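Local coordinates for NeuRonal IgCAM-5 (Caenorhabditis elegans, PDB 6ON6), which probably acts as a neuronal cell-surface receptor of the immunoglobulin superfamily, pairing with itself through its first immunoglobulin domain in cell adhesion and neural wiring, at residues 14-17 / 23-26; 48-53 / 76-81; 28-33 / 93-98. All coordinates share one frame; numbering follows the deposited sequence.

Interaction 1. Residues 14-17 / 23-26; sequences SSAV and DVDF
A16 and V24 meet through methyl groups: CB of A16 lies 3.6 Å from CG1 of V24. That branch is the one set anti to the backbone N (chi1 173°), while CG2 takes the place beside the N. Two residues back from A16 and two on from V24, S14 meets F26: the S14 carbonyl O approaches the F26 ring obliquely, 3.2 Å from F26 CE1. No direct hydrogen bond joins the segments. A water bridges them instead, donating to S14 O at 2.7 Å and to D25 O at the same distance of 2.7 Å. This is the part of an immunoglobulin β-sandwich where strand 16-19 belongs to the sheet opposite that of strand 24-31 and runs parallel to strand 101-110. Backbone bonds of A16 with E106 and D108 hold the first segment to that strand; bonds of V24 with I80 and F26 with L78 hold the second to its own sheet. L107 packs against both V24 and F26, and the ring of Y91 meets that of F26 at about 20° between planes. D23 makes a salt bridge to K81, and D25 OD1 bonds T79 OG1, both toward strand 75-80 and its end.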
loop_
_atom_site.group_PDB
_atom_site.type_symbol
_atom_site.label_atom_id
_atom_site.label_comp_id
_atom_site.label_asym_id
_atom_site.label_seq_id
_atom_site.Cartn_x
_atom_site.Cartn_y
_atom_site.Cartn_z
ATOM N N SER A 14 13.682 7.380 9.812
ATOM C CA SER A 14 14.176 7.239 11.169
ATOM C C SER A 14 13.032 7.000 12.148
ATOM O O SER A 14 11.950 7.607 12.060
ATOM C CB SER A 14 14.897 8.516 11.564
ATOM O OG SER A 14 16.068 8.662 10.744
ATOM N N SER A 15 13.251 6.093 13.087
ATOM C CA SER A 15 12.266 5.906 14.139
ATOM C C SER A 15 12.080 7.183 14.950
ATOM O O SER A 15 12.956 8.052 15.018
ATOM C CB SER A 15 12.657 4.771 15.055
ATOM O OG SER A 15 12.613 3.566 14.313
ATOM N N ALA A 16 10.885 7.319 15.534
ATOM C CA ALA A 16 10.515 8.535 16.240
ATOM C C ALA A 16 9.641 8.181 17.436
ATOM O O ALA A 16 9.069 7.094 17.501
ATOM C CB ALA A 16 9.721 9.467 15.335
ATOM N N VAL A 17 9.540 9.121 18.379
ATOM C CA VAL A 17 8.617 8.996 19.505
ATOM C C VAL A 17 7.767 10.260 19.561
ATOM O O VAL A 17 8.148 11.306 19.052
ATOM C CB VAL A 17 9.350 8.743 20.842
ATOM C CG1 VAL A 17 10.000 7.399 20.855
ATOM C CG2 VAL A 17 10.360 9.866 21.205
ATOM N N ASP A 23 2.889 16.263 16.260
ATOM C CA ASP A 23 3.068 15.922 14.846
ATOM C C ASP A 23 4.439 15.298 14.643
ATOM O O ASP A 23 5.401 15.736 15.263
ATOM C CB ASP A 23 2.998 17.158 13.949
ATOM C CG ASP A 23 1.634 17.851 13.951
ATOM O OD1 ASP A 23 0.632 17.307 14.444
ATOM O OD2 ASP A 23 1.604 18.982 13.437
ATOM N N VAL A 24 4.513 14.317 13.752
ATOM C CA VAL A 24 5.776 13.612 13.480
ATOM C C VAL A 24 5.956 13.435 11.977
ATOM O O VAL A 24 5.009 13.097 11.268
ATOM C CB VAL A 24 5.831 12.228 14.164
ATOM C CG1 VAL A 24 7.084 11.414 13.742
ATOM C CG2 VAL A 24 5.791 12.343 15.640
ATOM N N ASP A 25 7.196 13.599 11.494
ATOM C CA ASP A 25 7.500 13.370 10.089
ATOM C C ASP A 25 8.355 12.114 9.916
ATOM O O ASP A 25 9.250 11.844 10.740
ATOM C CB ASP A 25 8.372 14.515 9.531
ATOM C CG ASP A 25 7.614 15.831 9.388
ATOM O OD1 ASP A 25 6.358 15.836 9.471
ATOM O OD2 ASP A 25 8.295 16.859 9.169
ATOM N N PHE A 26 8.115 11.416 8.808
ATOM C CA PHE A 26 9.018 10.378 8.282
ATOM C C PHE A 26 9.484 10.869 6.929
ATOM O O PHE A 26 8.679 11.218 6.068
ATOM C CB PHE A 26 8.287 9.015 8.161
ATOM C CG PHE A 26 8.049 8.345 9.489
ATOM C CD1 PHE A 26 9.063 7.599 10.076
ATOM C CD2 PHE A 26 6.835 8.454 10.161
ATOM C CE1 PHE A 26 8.887 6.990 11.286
ATOM C CE2 PHE A 26 6.678 7.860 11.379
ATOM C CZ PHE A 26 7.678 7.106 11.944
HETATM O O HOH W 1 11.295 10.098 11.220
#

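Interaction 2. Residues 48-53 / 76-81; sequences RLLSFD and WVLTIK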
loop_
_atom_site.group_PDB
_atom_site.type_symbol
_atom_site.label_atom_id
_atom_site.label_comp_id
_atom_site.label_asym_id
_atom_site.label_seq_id
_atom_site.Cartn_x
_atom_site.Cartn_y
_atom_site.Cartn_z
ATOM N N ARG A 48 -2.156 -0.292 5.551
ATOM C CA ARG A 48 -2.852 0.873 5.034
ATOM C C ARG A 48 -1.922 1.587 4.080
ATOM O O ARG A 48 -0.825 1.991 4.473
ATOM C CB ARG A 48 -3.196 1.808 6.172
ATOM C CG ARG A 48 -4.220 1.216 7.123
ATOM C CD ARG A 48 -5.504 0.859 6.415
ATOM N NE ARG A 48 -6.527 0.479 7.385
ATOM C CZ ARG A 48 -7.286 1.350 8.051
ATOM N NH1 ARG A 48 -7.144 2.658 7.845
ATOM N NH2 ARG A 48 -8.188 0.917 8.922
ATOM N N LEU A 49 -2.344 1.735 2.836
ATOM C CA LEU A 49 -1.682 2.675 1.950
ATOM C C LEU A 49 -1.908 4.095 2.466
ATOM O O LEU A 49 -3.053 4.512 2.734
ATOM C CB LEU A 49 -2.205 2.521 0.527
ATOM C CG LEU A 49 -1.594 3.468 -0.518
ATOM C CD1 LEU A 49 -0.104 3.186 -0.714
ATOM C CD2 LEU A 49 -2.338 3.352 -1.861
ATOM N N LEU A 50 -0.809 4.846 2.624
ATOM C CA LEU A 50 -0.893 6.222 3.091
ATOM C C LEU A 50 -0.705 7.240 1.978
ATOM O O LEU A 50 -1.364 8.287 2.003
ATOM C CB LEU A 50 0.136 6.483 4.196
ATOM C CG LEU A 50 0.084 5.533 5.380
ATOM C CD1 LEU A 50 1.179 5.852 6.376
ATOM C CD2 LEU A 50 -1.271 5.627 6.068
ATOM N N SER A 51 0.128 6.942 0.976
ATOM C CA SER A 51 0.306 7.853 -0.146
ATOM C C SER A 51 0.849 7.066 -1.313
ATOM O O SER A 51 1.484 6.030 -1.125
ATOM C CB SER A 51 1.256 9.011 0.166
ATOM O OG SER A 51 2.577 8.521 0.418
ATOM N N PHE A 52 0.579 7.568 -2.514
ATOM C CA PHE A 52 1.097 6.991 -3.748
ATOM C C PHE A 52 1.585 8.125 -4.630
ATOM O O PHE A 52 0.836 9.070 -4.889
ATOM C CB PHE A 52 0.012 6.199 -4.489
ATOM C CG PHE A 52 0.517 5.581 -5.751
ATOM C CD1 PHE A 52 1.284 4.426 -5.725
ATOM C CD2 PHE A 52 0.294 6.194 -6.963
ATOM C CE1 PHE A 52 1.786 3.877 -6.888
ATOM C CE2 PHE A 52 0.809 5.647 -8.134
ATOM C CZ PHE A 52 1.551 4.489 -8.094
ATOM N N ASP A 53 2.829 8.032 -5.099
ATOM C CA ASP A 53 3.372 9.114 -5.912
ATOM C C ASP A 53 3.199 10.423 -5.137
ATOM O O ASP A 53 3.644 10.510 -3.988
ATOM C CB ASP A 53 2.706 9.085 -7.302
ATOM C CG ASP A 53 3.431 9.928 -8.343
ATOM O OD1 ASP A 53 4.618 10.271 -8.147
ATOM O OD2 ASP A 53 2.786 10.255 -9.368
ATOM N N TRP A 76 10.928 13.049 0.255
ATOM C CA TRP A 76 9.498 12.788 0.352
ATOM C C TRP A 76 9.191 12.744 1.838
ATOM O O TRP A 76 9.675 11.859 2.548
ATOM C CB TRP A 76 9.210 11.462 -0.345
ATOM C CG TRP A 76 9.560 11.487 -1.826
ATOM C CD1 TRP A 76 10.814 11.521 -2.364
ATOM C CD2 TRP A 76 8.651 11.464 -2.943
ATOM N NE1 TRP A 76 10.742 11.529 -3.734
ATOM C CE2 TRP A 76 9.431 11.498 -4.116
ATOM C CE3 TRP A 76 7.252 11.437 -3.060
ATOM C CZ2 TRP A 76 8.866 11.480 -5.395
ATOM C CZ3 TRP A 76 6.701 11.426 -4.321
ATOM C CH2 TRP A 76 7.507 11.447 -5.476
ATOM N N VAL A 77 8.400 13.699 2.328
ATOM C CA VAL A 77 8.168 13.842 3.758
ATOM C C VAL A 77 6.703 13.559 4.028
ATOM O O VAL A 77 5.822 14.274 3.525
ATOM C CB VAL A 77 8.513 15.249 4.257
ATOM C CG1 VAL A 77 8.313 15.330 5.751
ATOM C CG2 VAL A 77 9.946 15.605 3.898
ATOM N N LEU A 78 6.458 12.520 4.804
ATOM C CA LEU A 78 5.118 12.166 5.251
ATOM C C LEU A 78 4.945 12.677 6.676
ATOM O O LEU A 78 5.707 12.306 7.572
ATOM C CB LEU A 78 4.980 10.651 5.254
ATOM C CG LEU A 78 3.612 10.225 5.766
ATOM C CD1 LEU A 78 2.574 10.496 4.687
ATOM C CD2 LEU A 78 3.717 8.770 6.094
ATOM N N THR A 79 3.951 13.529 6.892
ATOM C CA THR A 79 3.638 13.996 8.239
ATOM C C THR A 79 2.429 13.245 8.767
ATOM O O THR A 79 1.425 13.112 8.057
ATOM C CB THR A 79 3.322 15.489 8.224
ATOM O OG1 THR A 79 4.469 16.197 7.751
ATOM C CG2 THR A 79 2.931 15.984 9.590
ATOM N N ILE A 80 2.557 12.719 9.978
ATOM C CA ILE A 80 1.405 12.210 10.735
ATOM C C ILE A 80 1.030 13.289 11.727
ATOM O O ILE A 80 1.780 13.603 12.656
ATOM C CB ILE A 80 1.729 10.903 11.460
ATOM C CG1 ILE A 80 2.256 9.897 10.442
ATOM C CG2 ILE A 80 0.468 10.320 12.096
ATOM C CD1 ILE A 80 3.478 9.291 10.846
ATOM N N LYS A 81 -0.120 13.901 11.511
ATOM C CA LYS A 81 -0.566 14.966 12.391
ATOM C C LYS A 81 -1.275 14.375 13.599
ATOM O O LYS A 81 -1.953 13.345 13.502
ATOM C CB LYS A 81 -1.556 15.861 11.640
ATOM C CG LYS A 81 -0.958 16.561 10.384
ATOM C CD LYS A 81 -0.074 17.703 10.787
ATOM C CE LYS A 81 -0.975 18.864 11.252
ATOM N NZ LYS A 81 -0.223 20.083 11.711
#
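L78, W76 and D53 bury the most surface here, at two places along the strands. At the first, CD2 of L78 meets CD1 of L50 at 3.9 Å, the two side chains crossing at about a right angle. L50 belongs to a classic β-bulge, in which it and S51 both face F40 on the neighbouring strand, and both side chains start out toward the opposite sheet. F40 also touches L78 and W76, making it a shared neighbour of this interior.

At the second place the indole of W76 ends against the turn after strand 48-52. The carbonyl O of D53 sits at the edge of the ring, near its plane, 3.2 Å from W76 CZ3. With CG anti to the backbone N (chi1 -165°), the carboxylate end of D53 comes back alongside the benzo ring, its OD1 4.1 Å from W76 CH2 and its plane 33° from that of the ring. L33, P67 and R68 also pack on the indole. A leucine in place of W76 lacks the benzo ring, which would probably leave the D53 carbonyl without its ring-edge neighbour and open a gap beside L33 and P67.

The far face of strand 48-52 has a different task: F52 stacks on F52 of the second subunit. Strand 48-52 facing strand 75-80 across the core, with 55-56 beyond it at the sheet edge, is consistent with the C′ and C″ strands of a V-like immunoglobulin β-sandwich.

Interaction 3. Residues 28-33 / 93-98; sequences CIVNDL and CQINTE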
loop_
_atom_site.group_PDB
_atom_site.type_symbol
_atom_site.label_atom_id
_atom_site.label_comp_id
_atom_site.label_asym_id
_atom_site.label_seq_id
_atom_site.Cartn_x
_atom_site.Cartn_y
_atom_site.Cartn_z
ATOM N N CYS A 28 11.696 10.089 3.433
ATOM C CA CYS A 28 12.316 9.123 2.534
ATOM C C CYS A 28 13.074 9.908 1.472
ATOM O O CYS A 28 12.458 10.614 0.663
ATOM C CB CYS A 28 11.213 8.313 1.885
ATOM S SG CYS A 28 11.743 6.925 0.898
ATOM N N ILE A 29 14.396 9.779 1.457
ATOM C CA ILE A 29 15.224 10.518 0.512
ATOM C C ILE A 29 15.695 9.527 -0.541
ATOM O O ILE A 29 16.308 8.506 -0.213
ATOM C CB ILE A 29 16.415 11.185 1.215
ATOM C CG1 ILE A 29 15.896 12.146 2.314
ATOM C CG2 ILE A 29 17.288 11.914 0.168
ATOM C CD1 ILE A 29 16.960 12.821 3.177
ATOM N N VAL A 30 15.284 9.742 -1.774
ATOM C CA VAL A 30 15.512 8.744 -2.798
ATOM C C VAL A 30 16.492 9.310 -3.793
ATOM O O VAL A 30 16.229 10.353 -4.407
ATOM C CB VAL A 30 14.224 8.319 -3.502
ATOM C CG1 VAL A 30 14.593 7.159 -4.441
ATOM C CG2 VAL A 30 13.125 7.952 -2.499
ATOM N N ASN A 31 17.614 8.601 -3.977
ATOM C CA ASN A 31 18.594 8.918 -5.005
ATOM C C ASN A 31 18.271 8.077 -6.228
ATOM O O ASN A 31 17.881 6.905 -6.109
ATOM C CB ASN A 31 20.016 8.634 -4.506
ATOM C CG ASN A 31 20.432 9.600 -3.418
ATOM O OD1 ASN A 31 19.982 10.749 -3.405
ATOM N ND2 ASN A 31 21.218 9.128 -2.464
ATOM N N ASP A 32 18.428 8.694 -7.406
ATOM C CA ASP A 32 18.254 8.007 -8.690
ATOM C C ASP A 32 16.857 7.393 -8.854
ATOM O O ASP A 32 16.697 6.260 -9.310
ATOM C CB ASP A 32 19.375 6.989 -8.919
ATOM C CG ASP A 32 20.750 7.637 -8.858
ATOM O OD1 ASP A 32 20.979 8.597 -9.620
ATOM O OD2 ASP A 32 21.565 7.218 -8.014
ATOM N N LEU A 33 15.824 8.135 -8.430
ATOM C CA LEU A 33 14.459 7.616 -8.527
ATOM C C LEU A 33 14.040 7.396 -9.976
ATOM O O LEU A 33 13.356 6.414 -10.285
ATOM C CB LEU A 33 13.478 8.559 -7.819
ATOM C CG LEU A 33 12.032 8.072 -7.852
ATOM C CD1 LEU A 33 11.874 6.831 -6.990
ATOM C CD2 LEU A 33 11.089 9.175 -7.395
ATOM N N CYS A 93 8.577 3.473 3.400
ATOM C CA CYS A 93 8.446 4.015 2.061
ATOM C C CYS A 93 8.996 2.960 1.128
ATOM O O CYS A 93 9.976 2.290 1.457
ATOM C CB CYS A 93 9.136 5.375 1.847
ATOM S SG CYS A 93 10.829 5.300 1.687
ATOM N N GLN A 94 8.330 2.769 0.011
ATOM C CA GLN A 94 8.715 1.714 -0.908
ATOM C C GLN A 94 8.677 2.230 -2.334
ATOM O O GLN A 94 7.839 3.071 -2.674
ATOM C CB GLN A 94 7.895 0.463 -0.650
ATOM C CG GLN A 94 6.497 0.578 -0.967
ATOM C CD GLN A 94 5.716 -0.639 -0.446
ATOM O OE1 GLN A 94 5.649 -0.885 0.764
ATOM N NE2 GLN A 94 5.194 -1.428 -1.354
ATOM N N ILE A 95 9.677 1.807 -3.139
ATOM C CA ILE A 95 9.800 2.224 -4.524
ATOM C C ILE A 95 9.627 1.006 -5.400
ATOM O O ILE A 95 10.072 -0.081 -5.025
ATOM C CB ILE A 95 11.210 2.782 -4.755
ATOM C CG1 ILE A 95 11.587 3.746 -3.619
ATOM C CG2 ILE A 95 11.242 3.489 -6.066
ATOM C CD1 ILE A 95 13.082 4.040 -3.526
ATOM N N ASN A 96 8.912 1.170 -6.524
ATOM C CA ASN A 96 8.563 0.042 -7.401
ATOM C C ASN A 96 9.693 -0.423 -8.295
ATOM O O ASN A 96 9.481 -0.686 -9.481
ATOM C CB ASN A 96 7.322 0.313 -8.244
ATOM C CG ASN A 96 7.500 1.466 -9.170
ATOM O OD1 ASN A 96 8.488 2.208 -9.076
ATOM N ND2 ASN A 96 6.560 1.631 -10.092
ATOM N N THR A 97 10.864 -0.552 -7.712
ATOM C CA THR A 97 11.964 -1.178 -8.418
ATOM C C THR A 97 11.826 -2.685 -8.353
ATOM O O THR A 97 11.025 -3.256 -7.595
ATOM C CB THR A 97 13.263 -0.773 -7.754
ATOM O OG1 THR A 97 13.195 -1.047 -6.344
ATOM C CG2 THR A 97 13.537 0.699 -7.997
ATOM N N GLU A 98 12.619 -3.326 -9.204
ATOM C CA GLU A 98 12.765 -4.772 -9.233
ATOM C C GLU A 98 14.262 -5.003 -9.119
ATOM O O GLU A 98 15.014 -4.710 -10.075
ATOM C CB GLU A 98 12.197 -5.368 -10.522
ATOM C CG GLU A 98 10.681 -5.272 -10.520
ATOM C CD GLU A 98 10.028 -5.379 -11.881
ATOM O OE1 GLU A 98 10.709 -5.843 -12.844
ATOM O OE2 GLU A 98 8.826 -4.980 -11.961
#
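C28 and C93 reach each other from unlike first torsions. SG of C28 stands anti to its backbone N (chi1 -172°), whereas SG of C93 is tucked between the backbone N and the carbonyl carbon (chi1 76°). The sulfurs join at 2.0 Å from SG of C28 to SG of C93, with a right-handed twist of 54° about the S-S bond. CB of C28 and CB of C93 are 3.6 Å apart.

Two residues further along the second segment, I95 divides its branches between two partners. CG1 is placed beside the backbone N and carries CD1 tip to tip onto V30, 3.6 Å from V30 CG1 and 4.0 Å from V30 CG2. The other branch, CG2, is met by L33, whose CD1 comes across it obliquely to 3.5 Å. The contact is wholly apolar apart from the covalent link, and all five touching residues are buried.

This is the canonical disulfide of the immunoglobulin fold, joining strands 24-31 and 89-95 across the core between the two sheets. F40 packs against both cysteines, and I8 lies against C28, C93 and I95.

Beyond I95 the chain leaves the interior through an inverse γ-turn centred on N96, closed by a weak bond from T97 N to I95 O. OD1 of N96 accepts from M37 N. The turn and the residue after it face the dimer partner: N96 ND2 bonds F57 O of the second subunit, T97 O receives R58 NE of that subunit, and E98 OE2 accepts from R59 N, also of the second subunit.

In the fold
All three contacts run between the two sheets of one immunoglobulin sandwich, in different settings. Interactions 2 and 3 are buried; interaction 1 is only partly so and adds a water bridge to its small apolar contact, where interaction 3 has a disulfide. Interactions 1 and 3 share strand 24-31 but lie on opposite sides of the domain centre, about 19 Å between their centres. Strand 75-80 runs beside it and ties interaction 2 to both: polar pairs and F26 on I80 toward interaction 1, a backbone bond between W76 and C28 and indole packing on L33 toward interaction 3. Only interactions 2 and 3 touch the second subunit, the former through aromatic stacking, the latter chiefly through hydrogen bonds.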